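Local coordinates for protein superoxide dismutase (Anaplasma phagocytophilum, PDB 3JS4) that probably protects the cell from superoxide by dismuting it to oxygen and hydrogen peroxide at an iron centre, at residues D43-G48 and E189-L194. Numbering follows the deposited sequence.
Sequences DRHYNG and EHAYYL. With FE (Fe (III) ion), chain E.
His-45 and His-190 are joined across the contact by one iron ion, with no direct hydrogen bond between the two segments. His-45 NE2 lies 2.3 Å from the iron, and His-190 NE2 lies 2.2 Å from it. His-45 NE2 and His-190 NE2 come within 3.4 Å of each other because both bind the metal. The rings form an offset edge-to-face pair, with planes at 77°. The edge of His-190 points at the face of His-45, and His-190 CD2 sits over that face, 3.5 Å from His-45 CD2. CG of His-45 is anti to its backbone N (chi1 -164°), which carries the ring off helix 39-60 to the metal. The far nitrogen of this ring is also held. His-45 ND1 gives its N-H to a water 2.7 Å away, which lies at the edge of the ring and in its plane. That water donates in turn to Ala-191 O, so metal and water together fix the rotation of the imidazole. Ala-191 packs obliquely against the ring, its CB 3.7 Å from His-45 CE1. This is the metal centre of the iron/manganese superoxide dismutase fold, set between the alpha-hairpin and C-terminal domains. His-101 and Asp-186 supply the other protein ligands, and a water completes the five-coordinate site. Trp-105 meets the His-45 ring edge-to-face, while His-49 stacks on His-190. Farther out, the contact turns apolar and more exposed. Leu-194 CD1 reaches Arg-44 CB at 4.1 Å, and the leucine also rests on His-40 and Leu-41 of helix 39-60. The Arg-44 chain bends at chi2 and chi3, which turns its guanidinium off from 189-194.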
ATOM      1  N   ASP A  43     -16.834  -0.388  -1.098  1.00  8.68           N
ATOM      2  CA  ASP A  43     -17.389  -0.616  -2.429  1.00  9.50           C
ATOM      3  C   ASP A  43     -16.859   0.417  -3.432  1.00  8.50           C
ATOM      4  O   ASP A  43     -16.362   0.073  -4.495  1.00  7.97           O
ATOM      5  CB  ASP A  43     -18.939  -0.628  -2.386  1.00  9.44           C
ATOM      6  CG  ASP A  43     -19.561  -0.751  -3.773  1.00 12.54           C
ATOM      7  OD1 ASP A  43     -19.412  -1.811  -4.417  1.00 12.58           O
ATOM      8  OD2 ASP A  43     -20.191   0.221  -4.230  1.00 15.85           O
ATOM      9  N   ARG A  44     -16.955   1.690  -3.074  1.00  8.46           N
ATOM     10  CA  ARG A  44     -16.506   2.751  -3.951  1.00  8.25           C
ATOM     11  C   ARG A  44     -14.979   2.723  -4.208  1.00  8.53           C
ATOM     12  O   ARG A  44     -14.532   2.908  -5.350  1.00  7.89           O
ATOM     13  CB  ARG A  44     -16.996   4.096  -3.411  1.00  8.89           C
ATOM     14  CG  ARG A  44     -16.715   5.302  -4.309  1.00 12.18           C
ATOM     15  CD  ARG A  44     -17.295   5.225  -5.730  1.00 16.07           C
ATOM     16  NE  ARG A  44     -18.697   4.809  -5.798  1.00 18.13           N
ATOM     17  CZ  ARG A  44     -19.470   4.958  -6.885  1.00 19.91           C
ATOM     18  NH1 ARG A  44     -18.986   5.528  -7.988  1.00 17.34           N
ATOM     19  NH2 ARG A  44     -20.740   4.564  -6.863  1.00 18.81           N
ATOM     20  N   HIS A  45     -14.192   2.426  -3.178  1.00  7.64           N
ATOM     21  CA  HIS A  45     -12.738   2.418  -3.318  1.00  7.72           C
ATOM     22  C   HIS A  45     -12.293   1.244  -4.187  1.00  8.49           C
ATOM     23  O   HIS A  45     -11.461   1.391  -5.082  1.00  8.34           O
ATOM     24  CB  HIS A  45     -12.102   2.304  -1.922  1.00  7.46           C
ATOM     25  CG  HIS A  45     -10.651   2.667  -1.883  1.00  7.61           C
ATOM     26  ND1 HIS A  45      -9.960   2.812  -0.697  1.00  7.55           N
ATOM     27  CD2 HIS A  45      -9.766   2.941  -2.872  1.00  6.71           C
ATOM     28  CE1 HIS A  45      -8.701   3.124  -0.962  1.00  6.92           C
ATOM     29  NE2 HIS A  45      -8.560   3.220  -2.270  1.00  5.38           N
ATOM     30  N   TYR A  46     -12.883   0.074  -3.929  1.00  8.37           N
ATOM     31  CA  TYR A  46     -12.497  -1.166  -4.610  1.00  7.96           C
ATOM     32  C   TYR A  46     -13.158  -1.337  -5.981  1.00  8.11           C
ATOM     33  O   TYR A  46     -12.457  -1.477  -6.974  1.00  8.10           O
ATOM     34  CB  TYR A  46     -12.806  -2.367  -3.705  1.00  7.75           C
ATOM     35  CG  TYR A  46     -12.488  -3.741  -4.278  1.00  8.08           C
ATOM     36  CD1 TYR A  46     -11.166  -4.136  -4.555  1.00  7.56           C
ATOM     37  CD2 TYR A  46     -13.508  -4.672  -4.483  1.00  8.96           C
ATOM     38  CE1 TYR A  46     -10.894  -5.447  -5.046  1.00 10.35           C
ATOM     39  CE2 TYR A  46     -13.242  -5.965  -4.975  1.00  9.87           C
ATOM     40  CZ  TYR A  46     -11.937  -6.335  -5.259  1.00  9.31           C
ATOM     41  OH  TYR A  46     -11.708  -7.609  -5.746  1.00 10.65           O
ATOM     42  N   ASN A  47     -14.493  -1.329  -6.029  1.00  7.75           N
ATOM     43  CA  ASN A  47     -15.223  -1.512  -7.297  1.00  8.64           C
ATOM     44  C   ASN A  47     -15.303  -0.235  -8.140  1.00  8.83           C
ATOM     45  O   ASN A  47     -15.710  -0.281  -9.301  1.00  9.16           O
ATOM     46  CB  ASN A  47     -16.629  -2.100  -7.069  1.00  7.75           C
ATOM     47  CG  ASN A  47     -16.588  -3.471  -6.426  1.00  9.39           C
ATOM     48  OD1 ASN A  47     -15.937  -4.398  -6.927  1.00 10.16           O
ATOM     49  ND2 ASN A  47     -17.273  -3.612  -5.293  1.00  9.80           N
ATOM     50  N   GLY A  48     -14.933   0.891  -7.540  1.00  8.83           N
ATOM     51  CA  GLY A  48     -14.871   2.176  -8.243  1.00  8.81           C
ATOM     52  C   GLY A  48     -13.431   2.486  -8.653  1.00  8.31           C
ATOM     53  O   GLY A  48     -13.084   2.377  -9.830  1.00  7.35           O
ATOM     54  N   GLU A 189      -7.301  11.092  -0.669  1.00  5.58           N
ATOM     55  CA  GLU A 189      -8.517  11.476   0.051  1.00  6.04           C
ATOM     56  C   GLU A 189      -9.690  10.479  -0.125  1.00  6.83           C
ATOM     57  O   GLU A 189     -10.449  10.243   0.824  1.00  6.56           O
ATOM     58  CB  GLU A 189      -8.948  12.878  -0.350  1.00  6.09           C
ATOM     59  CG  GLU A 189      -7.961  13.980   0.115  1.00  5.97           C
ATOM     60  CD  GLU A 189      -8.494  15.388  -0.168  1.00  7.36           C
ATOM     61  OE1 GLU A 189      -8.789  15.687  -1.346  1.00  7.60           O
ATOM     62  OE2 GLU A 189      -8.578  16.200   0.780  1.00  7.86           O
ATOM     63  N   HIS A 190      -9.820   9.879  -1.309  1.00  6.84           N
ATOM     64  CA  HIS A 190     -10.899   8.868  -1.505  1.00  7.40           C
ATOM     65  C   HIS A 190     -10.792   7.633  -0.613  1.00  7.08           C
ATOM     66  O   HIS A 190     -11.791   6.883  -0.476  1.00  6.97           O
ATOM     67  CB  HIS A 190     -11.015   8.443  -2.983  1.00  7.07           C
ATOM     68  CG  HIS A 190      -9.850   7.642  -3.474  1.00  8.36           C
ATOM     69  ND1 HIS A 190      -8.933   8.133  -4.381  1.00  8.82           N
ATOM     70  CD2 HIS A 190      -9.467   6.365  -3.204  1.00  9.00           C
ATOM     71  CE1 HIS A 190      -8.023   7.206  -4.630  1.00  9.13           C
ATOM     72  NE2 HIS A 190      -8.320   6.126  -3.926  1.00 10.89           N
ATOM     73  N   ALA A 191      -9.621   7.408   0.002  1.00  6.08           N
ATOM     74  CA  ALA A 191      -9.444   6.221   0.861  1.00  6.44           C
ATOM     75  C   ALA A 191     -10.266   6.340   2.117  1.00  6.84           C
ATOM     76  O   ALA A 191     -10.605   5.333   2.749  1.00  7.06           O
ATOM     77  CB  ALA A 191      -7.975   6.006   1.242  1.00  5.92           C
ATOM     78  N   TYR A 192     -10.562   7.579   2.509  1.00  6.57           N
ATOM     79  CA  TYR A 192     -11.183   7.778   3.798  1.00  6.39           C
ATOM     80  C   TYR A 192     -12.336   8.784   3.793  1.00  6.05           C
ATOM     81  O   TYR A 192     -13.115   8.817   4.745  1.00  6.99           O
ATOM     82  CB  TYR A 192     -10.107   8.190   4.813  1.00  5.83           C
ATOM     83  CG  TYR A 192      -9.343   9.469   4.464  1.00  5.72           C
ATOM     84  CD1 TYR A 192      -9.863  10.722   4.741  1.00  5.20           C
ATOM     85  CD2 TYR A 192      -8.079   9.408   3.851  1.00  5.83           C
ATOM     86  CE1 TYR A 192      -9.119  11.904   4.451  1.00  5.87           C
ATOM     87  CE2 TYR A 192      -7.363  10.559   3.542  1.00  4.64           C
ATOM     88  CZ  TYR A 192      -7.872  11.796   3.848  1.00  5.96           C
ATOM     89  OH  TYR A 192      -7.116  12.904   3.513  1.00  6.11           O
ATOM     90  N   TYR A 193     -12.475   9.584   2.736  1.00  5.72           N
ATOM     91  CA  TYR A 193     -13.414  10.726   2.804  1.00  5.96           C
ATOM     92  C   TYR A 193     -14.860  10.365   3.190  1.00  5.65           C
ATOM     93  O   TYR A 193     -15.495  11.050   4.011  1.00  4.92           O
ATOM     94  CB  TYR A 193     -13.454  11.514   1.492  1.00  5.75           C
ATOM     95  CG  TYR A 193     -13.576  12.987   1.792  1.00  7.12           C
ATOM     96  CD1 TYR A 193     -12.445  13.730   2.124  1.00  6.87           C
ATOM     97  CD2 TYR A 193     -14.817  13.617   1.799  1.00  6.52           C
ATOM     98  CE1 TYR A 193     -12.540  15.061   2.431  1.00  7.96           C
ATOM     99  CE2 TYR A 193     -14.923  14.952   2.089  1.00  7.30           C
ATOM    100  CZ  TYR A 193     -13.780  15.664   2.405  1.00  7.73           C
ATOM    101  OH  TYR A 193     -13.869  16.978   2.724  1.00  7.61           O
ATOM    102  N   LEU A 194     -15.383   9.311   2.581  1.00  6.43           N
ATOM    103  CA  LEU A 194     -16.805   8.970   2.771  1.00  6.82           C
ATOM    104  C   LEU A 194     -17.127   8.666   4.238  1.00  7.44           C
ATOM    105  O   LEU A 194     -18.250   8.904   4.690  1.00  6.95           O
ATOM    106  CB  LEU A 194     -17.223   7.808   1.855  1.00  7.60           C
ATOM    107  CG  LEU A 194     -17.511   8.163   0.372  1.00  8.49           C
ATOM    108  CD1 LEU A 194     -17.764   6.861  -0.478  1.00  6.76           C
ATOM    109  CD2 LEU A 194     -18.701   9.172   0.249  1.00  7.60           C
TER
HETATM  110 FE    FE E 207      -6.949   4.485  -3.305  1.00 15.35          FE
HETATM  111  O   HOH W   1     -10.242   2.547   2.017  1.00  4.80           O
HETATM  112  O   HOH W   2      -5.200   5.614  -4.158  1.00  9.76           O